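Local coordinates for acetoacetate decarboxylase (Sphingomonas wittichii, PDB 5UPB), which probably acts as a lyase on small carbonyl compounds, as a member of the acetoacetate decarboxylase-like superfamily, at residues A60-S65 / A77-N82; F102-K107 / P225-E230; G144-G149 / G162-R167. All coordinates share one frame; numbering follows the deposited sequence.

Contact 1 (A60-S65 / A77-N82); sequences AFQSTS and AGAVYN
Phe61 and Tyr81 lie on one face of the sheet, their rings almost parallel (planes 5° apart) but slid so far apart that they barely overlap. The centroids are 5.0 Å apart. The Phe61 CB lies over one face of the Tyr81 ring, in a CH-pi contact 3.5 Å from its centroid. The CB is offset toward the rim there, with the Tyr81 CZ as its nearest atom. Tyr81 has CG between its backbone N and carbonyl carbon (chi1 68°). Its ring lies against the Phe61 side chain. The Ser63 OG lies at the Tyr81 ring edge. Trp109 of helix 108-116 meets the same ring at about 90°. At the Phe61 edge, in the ring plane, is the Tyr81 carbonyl O.

Strands 53-65 and 80-92 run antiparallel here, in the beta-rich fold of the acetoacetate decarboxylase family. Phe61 and Tyr81 form the hydrogen-bonded pair. The Phe61 N donates to the Tyr81 O at 2.7 Å. The Tyr81 N returns a bond of 2.9 Å to the Phe61 O. Gln62 and Val80 follow as a non-hydrogen-bonded pair. Past them the Ala79 O accepts the Ser63 N at 3.0 Å and a weak bond from the Gln62 NE2. The same NE2 donates to the Thr64 OG1 at 2.9 Å, almost in its own amide plane. With the Gln62 OE1 bonded to His132 and Asn135 of the second subunit, both ends of this amide are engaged. A water joins Ser63 to Gly78, donating to the Gly78 O at 2.7 Å and also meeting the Ser63 OG. On the other face the Asn82 OD1 touches the Ala60 CB at 3.5 Å, while the Asn82 ND2 is hydrogen-bonded to Asp106.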
ATOM      1  N   ALA A  60      14.508  -9.606  -0.396  1.00 25.61           N
ATOM      2  CA  ALA A  60      13.209 -10.247  -0.201  1.00 23.53           C
ATOM      3  C   ALA A  60      13.380 -11.406   0.762  1.00 30.20           C
ATOM      4  O   ALA A  60      14.118 -12.364   0.467  1.00 28.84           O
ATOM      5  CB  ALA A  60      12.643 -10.708  -1.556  1.00 25.44           C
ATOM      6  N   PHE A  61      12.704 -11.313   1.910  1.00 24.18           N
ATOM      7  CA  PHE A  61      12.897 -12.205   3.039  1.00 21.94           C
ATOM      8  C   PHE A  61      11.660 -13.048   3.285  1.00 32.25           C
ATOM      9  O   PHE A  61      10.522 -12.619   3.073  1.00 26.35           O
ATOM     10  CB  PHE A  61      13.233 -11.424   4.332  1.00 24.07           C
ATOM     11  CG  PHE A  61      14.534 -10.726   4.305  1.00 25.56           C
ATOM     12  CD1 PHE A  61      14.677  -9.535   3.617  1.00 24.17           C
ATOM     13  CD2 PHE A  61      15.641 -11.275   4.931  1.00 26.26           C
ATOM     14  CE1 PHE A  61      15.942  -8.887   3.561  1.00 26.12           C
ATOM     15  CE2 PHE A  61      16.872 -10.647   4.869  1.00 29.19           C
ATOM     16  CZ  PHE A  61      17.014  -9.454   4.178  1.00 27.04           C
ATOM     17  N   GLN A  62      11.907 -14.241   3.793  1.00 26.04           N
ATOM     18  CA  GLN A  62      10.853 -15.170   4.191  1.00 23.98           C
ATOM     19  C   GLN A  62      11.241 -15.770   5.539  1.00 29.25           C
ATOM     20  O   GLN A  62      12.250 -16.495   5.644  1.00 27.98           O
ATOM     21  CB  GLN A  62      10.673 -16.235   3.113  1.00 28.14           C
ATOM     22  CG  GLN A  62       9.437 -17.110   3.290  1.00 31.63           C
ATOM     23  CD  GLN A  62       9.676 -18.222   4.281  1.00 35.43           C
ATOM     24  OE1 GLN A  62      10.444 -19.150   4.037  1.00 30.99           O
ATOM     25  NE2 GLN A  62       9.053 -18.118   5.419  1.00 33.87           N
ATOM     26  N   SER A  63      10.471 -15.467   6.586  1.00 26.65           N
ATOM     27  CA  SER A  63      10.801 -15.905   7.938  1.00 26.33           C
ATOM     28  C   SER A  63       9.741 -16.868   8.468  1.00 38.87           C
ATOM     29  O   SER A  63       8.572 -16.837   8.056  1.00 36.08           O
ATOM     30  CB  SER A  63      10.949 -14.714   8.886  1.00 39.65           C
ATOM     31  OG  SER A  63       9.705 -14.052   9.004  1.00 39.85           O
ATOM     32  N   THR A  64      10.189 -17.773   9.339  1.00 36.01           N
ATOM     33  CA  THR A  64       9.367 -18.834   9.912  1.00 38.42           C
ATOM     34  C   THR A  64       9.757 -19.090  11.359  1.00 44.49           C
ATOM     35  O   THR A  64      10.936 -19.304  11.666  1.00 39.78           O
ATOM     36  CB  THR A  64       9.526 -20.125   9.125  1.00 34.20           C
ATOM     37  OG1 THR A  64       9.219 -19.872   7.760  1.00 35.28           O
ATOM     38  CG2 THR A  64       8.614 -21.198   9.653  1.00 39.84           C
ATOM     39  N   SER A  65       8.747 -19.185  12.219  1.00 54.38           N
ATOM     40  CA  SER A  65       8.947 -19.511  13.623  1.00 56.24           C
ATOM     41  C   SER A  65       9.123 -21.011  13.781  1.00 60.55           C
ATOM     42  O   SER A  65       8.368 -21.804  13.207  1.00 46.61           O
ATOM     43  CB  SER A  65       7.744 -19.056  14.455  1.00 69.98           C
ATOM     44  OG  SER A  65       7.836 -19.486  15.797  1.00 69.12           O
ATOM     45  N   ALA A  77       0.937 -13.342   4.468  1.00 28.16           N
ATOM     46  CA  ALA A  77       1.541 -12.033   4.610  1.00 23.76           C
ATOM     47  C   ALA A  77       2.352 -11.900   5.891  1.00 24.62           C
ATOM     48  O   ALA A  77       3.215 -11.016   5.981  1.00 27.16           O
ATOM     49  CB  ALA A  77       0.470 -10.929   4.561  1.00 27.46           C
ATOM     50  N   GLY A  78       2.125 -12.759   6.868  1.00 23.75           N
ATOM     51  CA  GLY A  78       2.964 -12.776   8.038  1.00 23.70           C
ATOM     52  C   GLY A  78       4.247 -13.530   7.905  1.00 25.40           C
ATOM     53  O   GLY A  78       5.025 -13.581   8.859  1.00 26.86           O
ATOM     54  N   ALA A  79       4.541 -14.032   6.713  1.00 25.75           N
ATOM     55  CA  ALA A  79       5.692 -14.911   6.501  1.00 27.08           C
ATOM     56  C   ALA A  79       6.715 -14.350   5.533  1.00 24.35           C
ATOM     57  O   ALA A  79       7.792 -14.981   5.341  1.00 28.18           O
ATOM     58  CB  ALA A  79       5.205 -16.261   5.977  1.00 32.51           C
ATOM     59  N   VAL A  80       6.440 -13.186   4.927  1.00 26.57           N
ATOM     60  CA  VAL A  80       7.330 -12.588   3.937  1.00 22.51           C
ATOM     61  C   VAL A  80       7.415 -11.110   4.181  1.00 27.33           C
ATOM     62  O   VAL A  80       6.445 -10.476   4.620  1.00 27.09           O
ATOM     63  CB  VAL A  80       6.879 -12.845   2.478  1.00 23.62           C
ATOM     64  CG1 VAL A  80       7.029 -14.332   2.131  1.00 29.65           C
ATOM     65  CG2 VAL A  80       5.431 -12.412   2.257  1.00 27.99           C
ATOM     66  N   TYR A  81       8.579 -10.558   3.875  1.00 24.45           N
ATOM     67  CA  TYR A  81       8.753  -9.112   3.910  1.00 25.88           C
ATOM     68  C   TYR A  81       9.924  -8.720   3.029  1.00 25.98           C
ATOM     69  O   TYR A  81      10.789  -9.530   2.719  1.00 22.62           O
ATOM     70  CB  TYR A  81       8.954  -8.616   5.322  1.00 24.80           C
ATOM     71  CG  TYR A  81      10.252  -9.034   5.978  1.00 23.08           C
ATOM     72  CD1 TYR A  81      10.333 -10.230   6.691  1.00 27.69           C
ATOM     73  CD2 TYR A  81      11.388  -8.238   5.907  1.00 31.97           C
ATOM     74  CE1 TYR A  81      11.505 -10.603   7.342  1.00 27.24           C
ATOM     75  CE2 TYR A  81      12.589  -8.638   6.545  1.00 29.03           C
ATOM     76  CZ  TYR A  81      12.612  -9.789   7.278  1.00 24.48           C
ATOM     77  OH  TYR A  81      13.747 -10.216   7.944  1.00 30.29           O
ATOM     78  N   ASN A  82       9.929  -7.454   2.633  1.00 26.23           N
ATOM     79  CA  ASN A  82      11.055  -6.882   1.927  1.00 25.86           C
ATOM     80  C   ASN A  82      11.737  -5.861   2.811  1.00 27.99           C
ATOM     81  O   ASN A  82      11.089  -5.182   3.620  1.00 27.11           O
ATOM     82  CB  ASN A  82      10.605  -6.230   0.638  1.00 27.94           C
ATOM     83  CG  ASN A  82       9.823  -7.171  -0.206  1.00 40.60           C
ATOM     84  OD1 ASN A  82      10.372  -8.137  -0.712  1.00 30.03           O
ATOM     85  ND2 ASN A  82       8.512  -7.000  -0.222  1.00 35.76           N
TER
HETATM   86  O   HOH W   1       7.162 -14.789   9.928  1.00 32.72           O

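Contact 2 (F102-K107 / P225-E230); sequences FVWVDK and PDEALE
Phe102 and Leu229 mark the nearest approach of the two backbones, with their CA atoms 8.6 Å apart, so side chains bridge the gap, one of them to a backbone carbonyl. The contact joins strand 95-105 of the acetoacetate decarboxylase-family beta fold to the long connection between strands 206-221 and 235-249. Phe102 and Trp104 both point toward that connection. The Trp104 NE1 donates to the Glu227 OE2 at 2.9 Å, with a nearly straight N-H...O angle of 165°. The acceptor lies in the indole plane, but the donor comes from above the carboxylate plane, and the two planes are 71° apart. Glu227 CG is anti to the carbonyl carbon and the chain bends at chi2 (-73°), bringing CD back toward the indole. Its OE1 forms a salt bridge with Lys122, and OE2 has a further long, weak ion pair with Arg153. At the benzo end the Trp104 CH2 packs on the Leu229 CD2 at 3.8 Å. A leucine in place of Trp104 would probably leave the Glu227 OE2 without its indole donor and the Leu229 methyl with a gap beside it. Beside this, Phe102 presents its edge to the Ala228 carbonyl, with the Phe102 CE2 3.4 Å from the Ala228 O.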
ATOM      1  N   PHE A 102      20.452   2.614   8.999  1.00 29.01           N
ATOM      2  CA  PHE A 102      19.166   2.943   8.396  1.00 32.45           C
ATOM      3  C   PHE A 102      18.607   1.689   7.732  1.00 31.74           C
ATOM      4  O   PHE A 102      19.202   1.187   6.772  1.00 28.85           O
ATOM      5  CB  PHE A 102      19.289   4.044   7.337  1.00 29.96           C
ATOM      6  CG  PHE A 102      19.927   5.324   7.814  1.00 32.69           C
ATOM      7  CD1 PHE A 102      19.997   5.644   9.142  1.00 39.65           C
ATOM      8  CD2 PHE A 102      20.454   6.199   6.893  1.00 33.25           C
ATOM      9  CE1 PHE A 102      20.587   6.825   9.548  1.00 36.80           C
ATOM     10  CE2 PHE A 102      21.049   7.361   7.290  1.00 31.32           C
ATOM     11  CZ  PHE A 102      21.108   7.670   8.625  1.00 31.12           C
ATOM     12  N   VAL A 103      17.429   1.260   8.168  1.00 25.11           N
ATOM     13  CA  VAL A 103      16.729   0.101   7.626  1.00 25.46           C
ATOM     14  C   VAL A 103      15.274   0.475   7.395  1.00 27.75           C
ATOM     15  O   VAL A 103      14.645   1.105   8.257  1.00 27.74           O
ATOM     16  CB  VAL A 103      16.812  -1.095   8.588  1.00 29.15           C
ATOM     17  CG1 VAL A 103      16.146  -2.351   7.978  1.00 31.51           C
ATOM     18  CG2 VAL A 103      18.262  -1.367   8.950  1.00 32.71           C
ATOM     19  N   TRP A 104      14.737   0.086   6.232  1.00 24.42           N
ATOM     20  CA  TRP A 104      13.321   0.231   5.907  1.00 25.20           C
ATOM     21  C   TRP A 104      12.783  -1.151   5.547  1.00 30.47           C
ATOM     22  O   TRP A 104      13.419  -1.885   4.783  1.00 28.21           O
ATOM     23  CB  TRP A 104      13.087   1.227   4.744  1.00 25.00           C
ATOM     24  CG  TRP A 104      13.610   2.638   5.005  1.00 30.00           C
ATOM     25  CD1 TRP A 104      12.881   3.722   5.474  1.00 31.66           C
ATOM     26  CD2 TRP A 104      14.954   3.115   4.817  1.00 28.01           C
ATOM     27  NE1 TRP A 104      13.697   4.825   5.567  1.00 27.04           N
ATOM     28  CE2 TRP A 104      14.970   4.479   5.179  1.00 30.19           C
ATOM     29  CE3 TRP A 104      16.141   2.521   4.375  1.00 26.77           C
ATOM     30  CZ2 TRP A 104      16.119   5.257   5.117  1.00 33.06           C
ATOM     31  CZ3 TRP A 104      17.291   3.305   4.304  1.00 30.42           C
ATOM     32  CH2 TRP A 104      17.258   4.671   4.678  1.00 32.03           C
ATOM     33  N   VAL A 105      11.632  -1.511   6.126  1.00 26.95           N
ATOM     34  CA  VAL A 105      11.011  -2.815   5.948  1.00 21.13           C
ATOM     35  C   VAL A 105       9.541  -2.554   5.661  1.00 29.40           C
ATOM     36  O   VAL A 105       9.008  -1.477   5.962  1.00 27.76           O
ATOM     37  CB  VAL A 105      11.243  -3.723   7.201  1.00 24.97           C
ATOM     38  CG1 VAL A 105      10.505  -3.190   8.443  1.00 26.14           C
ATOM     39  CG2 VAL A 105      10.829  -5.150   6.946  1.00 36.55           C
ATOM     40  N   ASP A 106       8.856  -3.540   5.079  1.00 26.13           N
ATOM     41  CA  ASP A 106       7.451  -3.294   4.732  1.00 28.49           C
ATOM     42  C   ASP A 106       6.461  -4.124   5.540  1.00 25.46           C
ATOM     43  O   ASP A 106       5.302  -4.228   5.144  1.00 29.14           O
ATOM     44  CB  ASP A 106       7.188  -3.469   3.233  1.00 26.42           C
ATOM     45  CG  ASP A 106       7.504  -4.863   2.716  1.00 26.76           C
ATOM     46  OD1 ASP A 106       7.757  -5.749   3.527  1.00 27.76           O
ATOM     47  OD2 ASP A 106       7.413  -5.068   1.484  1.00 30.68           O
ATOM     48  N   LYS A 107       6.883  -4.688   6.669  1.00 25.66           N
ATOM     49  CA  LYS A 107       5.988  -5.389   7.578  1.00 26.73           C
ATOM     50  C   LYS A 107       6.370  -4.966   8.992  1.00 29.35           C
ATOM     51  O   LYS A 107       7.537  -5.030   9.373  1.00 27.30           O
ATOM     52  CB  LYS A 107       6.108  -6.925   7.412  1.00 23.74           C
ATOM     53  CG  LYS A 107       5.626  -7.463   6.077  1.00 28.16           C
ATOM     54  CD  LYS A 107       4.126  -7.324   5.941  1.00 23.66           C
ATOM     55  CE  LYS A 107       3.615  -7.613   4.535  1.00 23.96           C
ATOM     56  NZ  LYS A 107       4.065  -9.015   4.154  1.00 25.48           N
ATOM     57  N   PRO A 225      13.065  14.974   3.758  1.00 31.78           N
ATOM     58  CA  PRO A 225      13.154  15.897   4.906  1.00 35.10           C
ATOM     59  C   PRO A 225      13.244  15.186   6.251  1.00 39.80           C
ATOM     60  O   PRO A 225      13.739  15.798   7.203  1.00 33.93           O
ATOM     61  CB  PRO A 225      11.876  16.732   4.790  1.00 35.50           C
ATOM     62  CG  PRO A 225      10.908  15.874   4.005  1.00 37.58           C
ATOM     63  CD  PRO A 225      11.782  15.058   3.047  1.00 35.95           C
ATOM     64  N   ASP A 226      12.799  13.921   6.363  1.00 35.64           N
ATOM     65  CA  ASP A 226      12.824  13.169   7.622  1.00 34.59           C
ATOM     66  C   ASP A 226      13.796  11.981   7.586  1.00 32.66           C
ATOM     67  O   ASP A 226      13.653  11.008   8.336  1.00 34.05           O
ATOM     68  CB  ASP A 226      11.405  12.716   8.002  1.00 39.24           C
ATOM     69  CG  ASP A 226      10.690  11.934   6.900  1.00 38.35           C
ATOM     70  OD1 ASP A 226      11.269  11.744   5.806  1.00 28.21           O
ATOM     71  OD2 ASP A 226       9.523  11.543   7.128  1.00 32.15           O
ATOM     72  N   GLU A 227      14.812  12.056   6.733  1.00 32.36           N
ATOM     73  CA  GLU A 227      15.859  11.042   6.663  1.00 37.82           C
ATOM     74  C   GLU A 227      17.190  11.762   6.635  1.00 41.96           C
ATOM     75  O   GLU A 227      17.247  12.974   6.438  1.00 38.07           O
ATOM     76  CB  GLU A 227      15.734  10.172   5.411  1.00 30.14           C
ATOM     77  CG  GLU A 227      14.400   9.485   5.248  1.00 31.24           C
ATOM     78  CD  GLU A 227      14.221   8.332   6.215  1.00 34.78           C
ATOM     79  OE1 GLU A 227      15.102   8.136   7.097  1.00 35.10           O
ATOM     80  OE2 GLU A 227      13.204   7.601   6.093  1.00 34.33           O
ATOM     81  N   ALA A 228      18.270  11.007   6.736  1.00 35.80           N
ATOM     82  CA  ALA A 228      19.607  11.584   6.719  1.00 37.02           C
ATOM     83  C   ALA A 228      20.485  10.843   5.724  1.00 39.60           C
ATOM     84  O   ALA A 228      21.631  10.492   6.020  1.00 32.30           O
ATOM     85  CB  ALA A 228      20.254  11.553   8.103  1.00 43.86           C
ATOM     86  N   LEU A 229      19.948  10.626   4.517  1.00 35.47           N
ATOM     87  CA  LEU A 229      20.616   9.843   3.487  1.00 37.42           C
ATOM     88  C   LEU A 229      21.904  10.501   3.032  1.00 38.49           C
ATOM     89  O   LEU A 229      22.805   9.810   2.565  1.00 37.22           O
ATOM     90  CB  LEU A 229      19.674   9.650   2.301  1.00 36.75           C
ATOM     91  CG  LEU A 229      18.445   8.819   2.642  1.00 37.60           C
ATOM     92  CD1 LEU A 229      17.264   9.127   1.714  1.00 43.83           C
ATOM     93  CD2 LEU A 229      18.821   7.355   2.563  1.00 39.42           C
ATOM     94  N   GLU A 230      22.008  11.824   3.178  1.00 39.57           N
ATOM     95  CA  GLU A 230      23.210  12.538   2.780  1.00 45.41           C
ATOM     96  C   GLU A 230      24.448  12.030   3.519  1.00 45.99           C
ATOM     97  O   GLU A 230      25.564  12.286   3.066  1.00 42.00           O
ATOM     98  CB  GLU A 230      23.022  14.045   3.009  1.00 49.09           C
ATOM     99  CG  GLU A 230      22.060  14.700   1.995  1.00 62.38           C
ATOM    100  CD  GLU A 230      20.557  14.411   2.268  1.00 62.09           C
ATOM    101  OE1 GLU A 230      20.194  13.992   3.399  1.00 46.31           O
ATOM    102  OE2 GLU A 230      19.736  14.604   1.337  1.00 53.95           O
TER

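Contact 3 (G144-G149 / G162-R167); sequences GAVVGG and GLTVTR
A beta hairpin of strands 146-153 and 156-166 holds Val147 and Leu163 as a hydrogen-bonded pair, in the outer part of the fold. The Val147 N donates to the Leu163 O at 2.9 Å. The Leu163 N returns a bond of 3.0 Å to the Val147 O. Toward the open end of the hairpin the Val165 N reaches the Ala145 O at 2.8 Å, almost straight at 174°. The Gly144 N then donates to the Val165 O.

Val147 and Leu163 project on one face, where both side chains touch Leu28 of strand 21-34. Val146 and Thr164 lie side by side on the other face and point the same way. The Val146 CG1 is 3.8 Å from the Thr164 OG1. Thr164 has OG1 anti to the carbonyl carbon (chi1 -59°), which sets the hydroxyl against that methyl. Leu73 of the second subunit packs on both residues. Thr166 and Arg167 end the segment in a classic beta bulge facing Ala214. At the other end Gly148 pairs with Gly162, two glycines that put no side chain on the face of Val146 and Thr164. The Gly162 CA comes within 3.2 Å of the Val147 O.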
ATOM      1  N   GLY A 144      25.308 -11.174 -17.825  1.00 44.92           N
ATOM      2  CA  GLY A 144      24.435 -10.294 -18.552  1.00 41.74           C
ATOM      3  C   GLY A 144      23.078 -10.037 -17.936  1.00 44.57           C
ATOM      4  O   GLY A 144      22.412  -9.111 -18.375  1.00 37.62           O
ATOM      5  N   ALA A 145      22.665 -10.791 -16.919  1.00 36.38           N
ATOM      6  CA  ALA A 145      21.397 -10.522 -16.239  1.00 31.49           C
ATOM      7  C   ALA A 145      21.411  -9.190 -15.496  1.00 35.24           C
ATOM      8  O   ALA A 145      22.453  -8.703 -15.060  1.00 37.01           O
ATOM      9  CB  ALA A 145      21.094 -11.648 -15.246  1.00 30.93           C
ATOM     10  N   VAL A 146      20.229  -8.598 -15.318  1.00 30.78           N
ATOM     11  CA  VAL A 146      20.122  -7.366 -14.540  1.00 33.34           C
ATOM     12  C   VAL A 146      19.202  -7.622 -13.360  1.00 28.55           C
ATOM     13  O   VAL A 146      18.268  -8.427 -13.447  1.00 31.11           O
ATOM     14  CB  VAL A 146      19.656  -6.166 -15.387  1.00 36.81           C
ATOM     15  CG1 VAL A 146      20.775  -5.775 -16.368  1.00 35.01           C
ATOM     16  CG2 VAL A 146      18.344  -6.463 -16.136  1.00 36.36           C
ATOM     17  N   VAL A 147      19.547  -6.997 -12.230  1.00 30.93           N
ATOM     18  CA  VAL A 147      18.803  -7.044 -10.972  1.00 26.07           C
ATOM     19  C   VAL A 147      18.591  -5.612 -10.499  1.00 24.90           C
ATOM     20  O   VAL A 147      19.463  -4.758 -10.693  1.00 29.61           O
ATOM     21  CB  VAL A 147      19.584  -7.860  -9.928  1.00 29.04           C
ATOM     22  CG1 VAL A 147      18.862  -7.877  -8.609  1.00 35.27           C
ATOM     23  CG2 VAL A 147      19.818  -9.278 -10.466  1.00 33.03           C
ATOM     24  N   GLY A 148      17.433  -5.329  -9.904  1.00 29.90           N
ATOM     25  CA  GLY A 148      17.142  -3.973  -9.453  1.00 27.24           C
ATOM     26  C   GLY A 148      16.449  -3.976  -8.109  1.00 25.12           C
ATOM     27  O   GLY A 148      15.723  -4.908  -7.768  1.00 28.53           O
ATOM     28  N   GLY A 149      16.716  -2.940  -7.322  1.00 30.02           N
ATOM     29  CA  GLY A 149      15.993  -2.755  -6.068  1.00 28.33           C
ATOM     30  C   GLY A 149      15.754  -1.283  -5.833  1.00 24.25           C
ATOM     31  O   GLY A 149      16.551  -0.436  -6.251  1.00 26.35           O
ATOM     32  N   GLY A 162      21.226  -1.454  -8.240  1.00 29.76           N
ATOM     33  CA  GLY A 162      21.122  -2.344  -9.378  1.00 29.76           C
ATOM     34  C   GLY A 162      22.433  -3.060  -9.610  1.00 34.34           C
ATOM     35  O   GLY A 162      23.484  -2.679  -9.084  1.00 30.67           O
ATOM     36  N   LEU A 163      22.355  -4.114 -10.405  1.00 25.91           N
ATOM     37  CA  LEU A 163      23.514  -4.947 -10.741  1.00 28.84           C
ATOM     38  C   LEU A 163      23.345  -5.447 -12.164  1.00 29.09           C
ATOM     39  O   LEU A 163      22.273  -5.952 -12.509  1.00 35.23           O
ATOM     40  CB  LEU A 163      23.595  -6.151  -9.800  1.00 31.30           C
ATOM     41  CG  LEU A 163      24.816  -7.024  -9.949  1.00 37.60           C
ATOM     42  CD1 LEU A 163      26.042  -6.250  -9.491  1.00 37.29           C
ATOM     43  CD2 LEU A 163      24.610  -8.287  -9.131  1.00 39.84           C
ATOM     44  N   THR A 164      24.406  -5.333 -12.978  1.00 33.30           N
ATOM     45  CA  THR A 164      24.495  -6.058 -14.244  1.00 32.14           C
ATOM     46  C   THR A 164      25.502  -7.181 -14.014  1.00 31.54           C
ATOM     47  O   THR A 164      26.682  -6.919 -13.766  1.00 31.57           O
ATOM     48  CB  THR A 164      24.955  -5.177 -15.396  1.00 41.78           C
ATOM     49  OG1 THR A 164      24.053  -4.088 -15.560  1.00 40.54           O
ATOM     50  CG2 THR A 164      24.984  -5.992 -16.680  1.00 41.93           C
ATOM     51  N   VAL A 165      25.030  -8.423 -14.069  1.00 30.87           N
ATOM     52  CA  VAL A 165      25.847  -9.568 -13.672  1.00 33.52           C
ATOM     53  C   VAL A 165      26.954  -9.770 -14.688  1.00 36.66           C
ATOM     54  O   VAL A 165      26.709  -9.718 -15.898  1.00 31.69           O
ATOM     55  CB  VAL A 165      24.969 -10.816 -13.548  1.00 31.52           C
ATOM     56  CG1 VAL A 165      25.838 -12.102 -13.314  1.00 37.20           C
ATOM     57  CG2 VAL A 165      23.935 -10.618 -12.430  1.00 29.79           C
ATOM     58  N   THR A 166      28.177  -9.961 -14.201  1.00 34.04           N
ATOM     59  CA  THR A 166      29.313 -10.254 -15.074  1.00 38.98           C
ATOM     60  C   THR A 166      29.828 -11.674 -14.924  1.00 38.74           C
ATOM     61  O   THR A 166      30.386 -12.210 -15.873  1.00 36.64           O
ATOM     62  CB  THR A 166      30.482  -9.291 -14.818  1.00 38.09           C
ATOM     63  OG1 THR A 166      30.869  -9.322 -13.441  1.00 41.85           O
ATOM     64  CG2 THR A 166      30.110  -7.874 -15.176  1.00 39.56           C
ATOM     65  N   ARG A 167      29.629 -12.318 -13.780  1.00 42.37           N
ATOM     66  CA  ARG A 167      30.169 -13.656 -13.605  1.00 48.88           C
ATOM     67  C   ARG A 167      29.529 -14.304 -12.397  1.00 34.03           C
ATOM     68  O   ARG A 167      28.972 -13.634 -11.512  1.00 31.70           O
ATOM     69  CB  ARG A 167      31.695 -13.646 -13.418  1.00 44.94           C
ATOM     70  CG  ARG A 167      32.133 -12.764 -12.247  1.00 46.78           C
ATOM     71  CD  ARG A 167      33.567 -13.075 -11.836  1.00 41.05           C
ATOM     72  NE  ARG A 167      34.034 -12.159 -10.802  1.00 44.38           N
ATOM     73  CZ  ARG A 167      33.809 -12.306  -9.492  1.00 45.04           C
ATOM     74  NH1 ARG A 167      33.126 -13.330  -9.010  1.00 48.18           N
ATOM     75  NH2 ARG A 167      34.307 -11.434  -8.648  1.00 45.29           N
TER

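From the N terminus, contact 1 comes first. It closes the short loop between strands 53-65 and 80-92, and it is complete before contact 2 opens. Strand 80-92 then pairs with strand 95-105, which carries segment 102-107. The two contacts therefore adjoin, with the Lys107 NZ probably hydrogen-bonded to the Val80 O and the Val105 CG2 packed on Tyr81. Contact 2 spans the longest stretch of chain and returns to the connection before strand 235-249. Contact 3, a local hairpin, lies wholly within that span but does not touch contact 2. Contacts 1 and 3 both face the second subunit, while contacts 1 and 2 both reach the third.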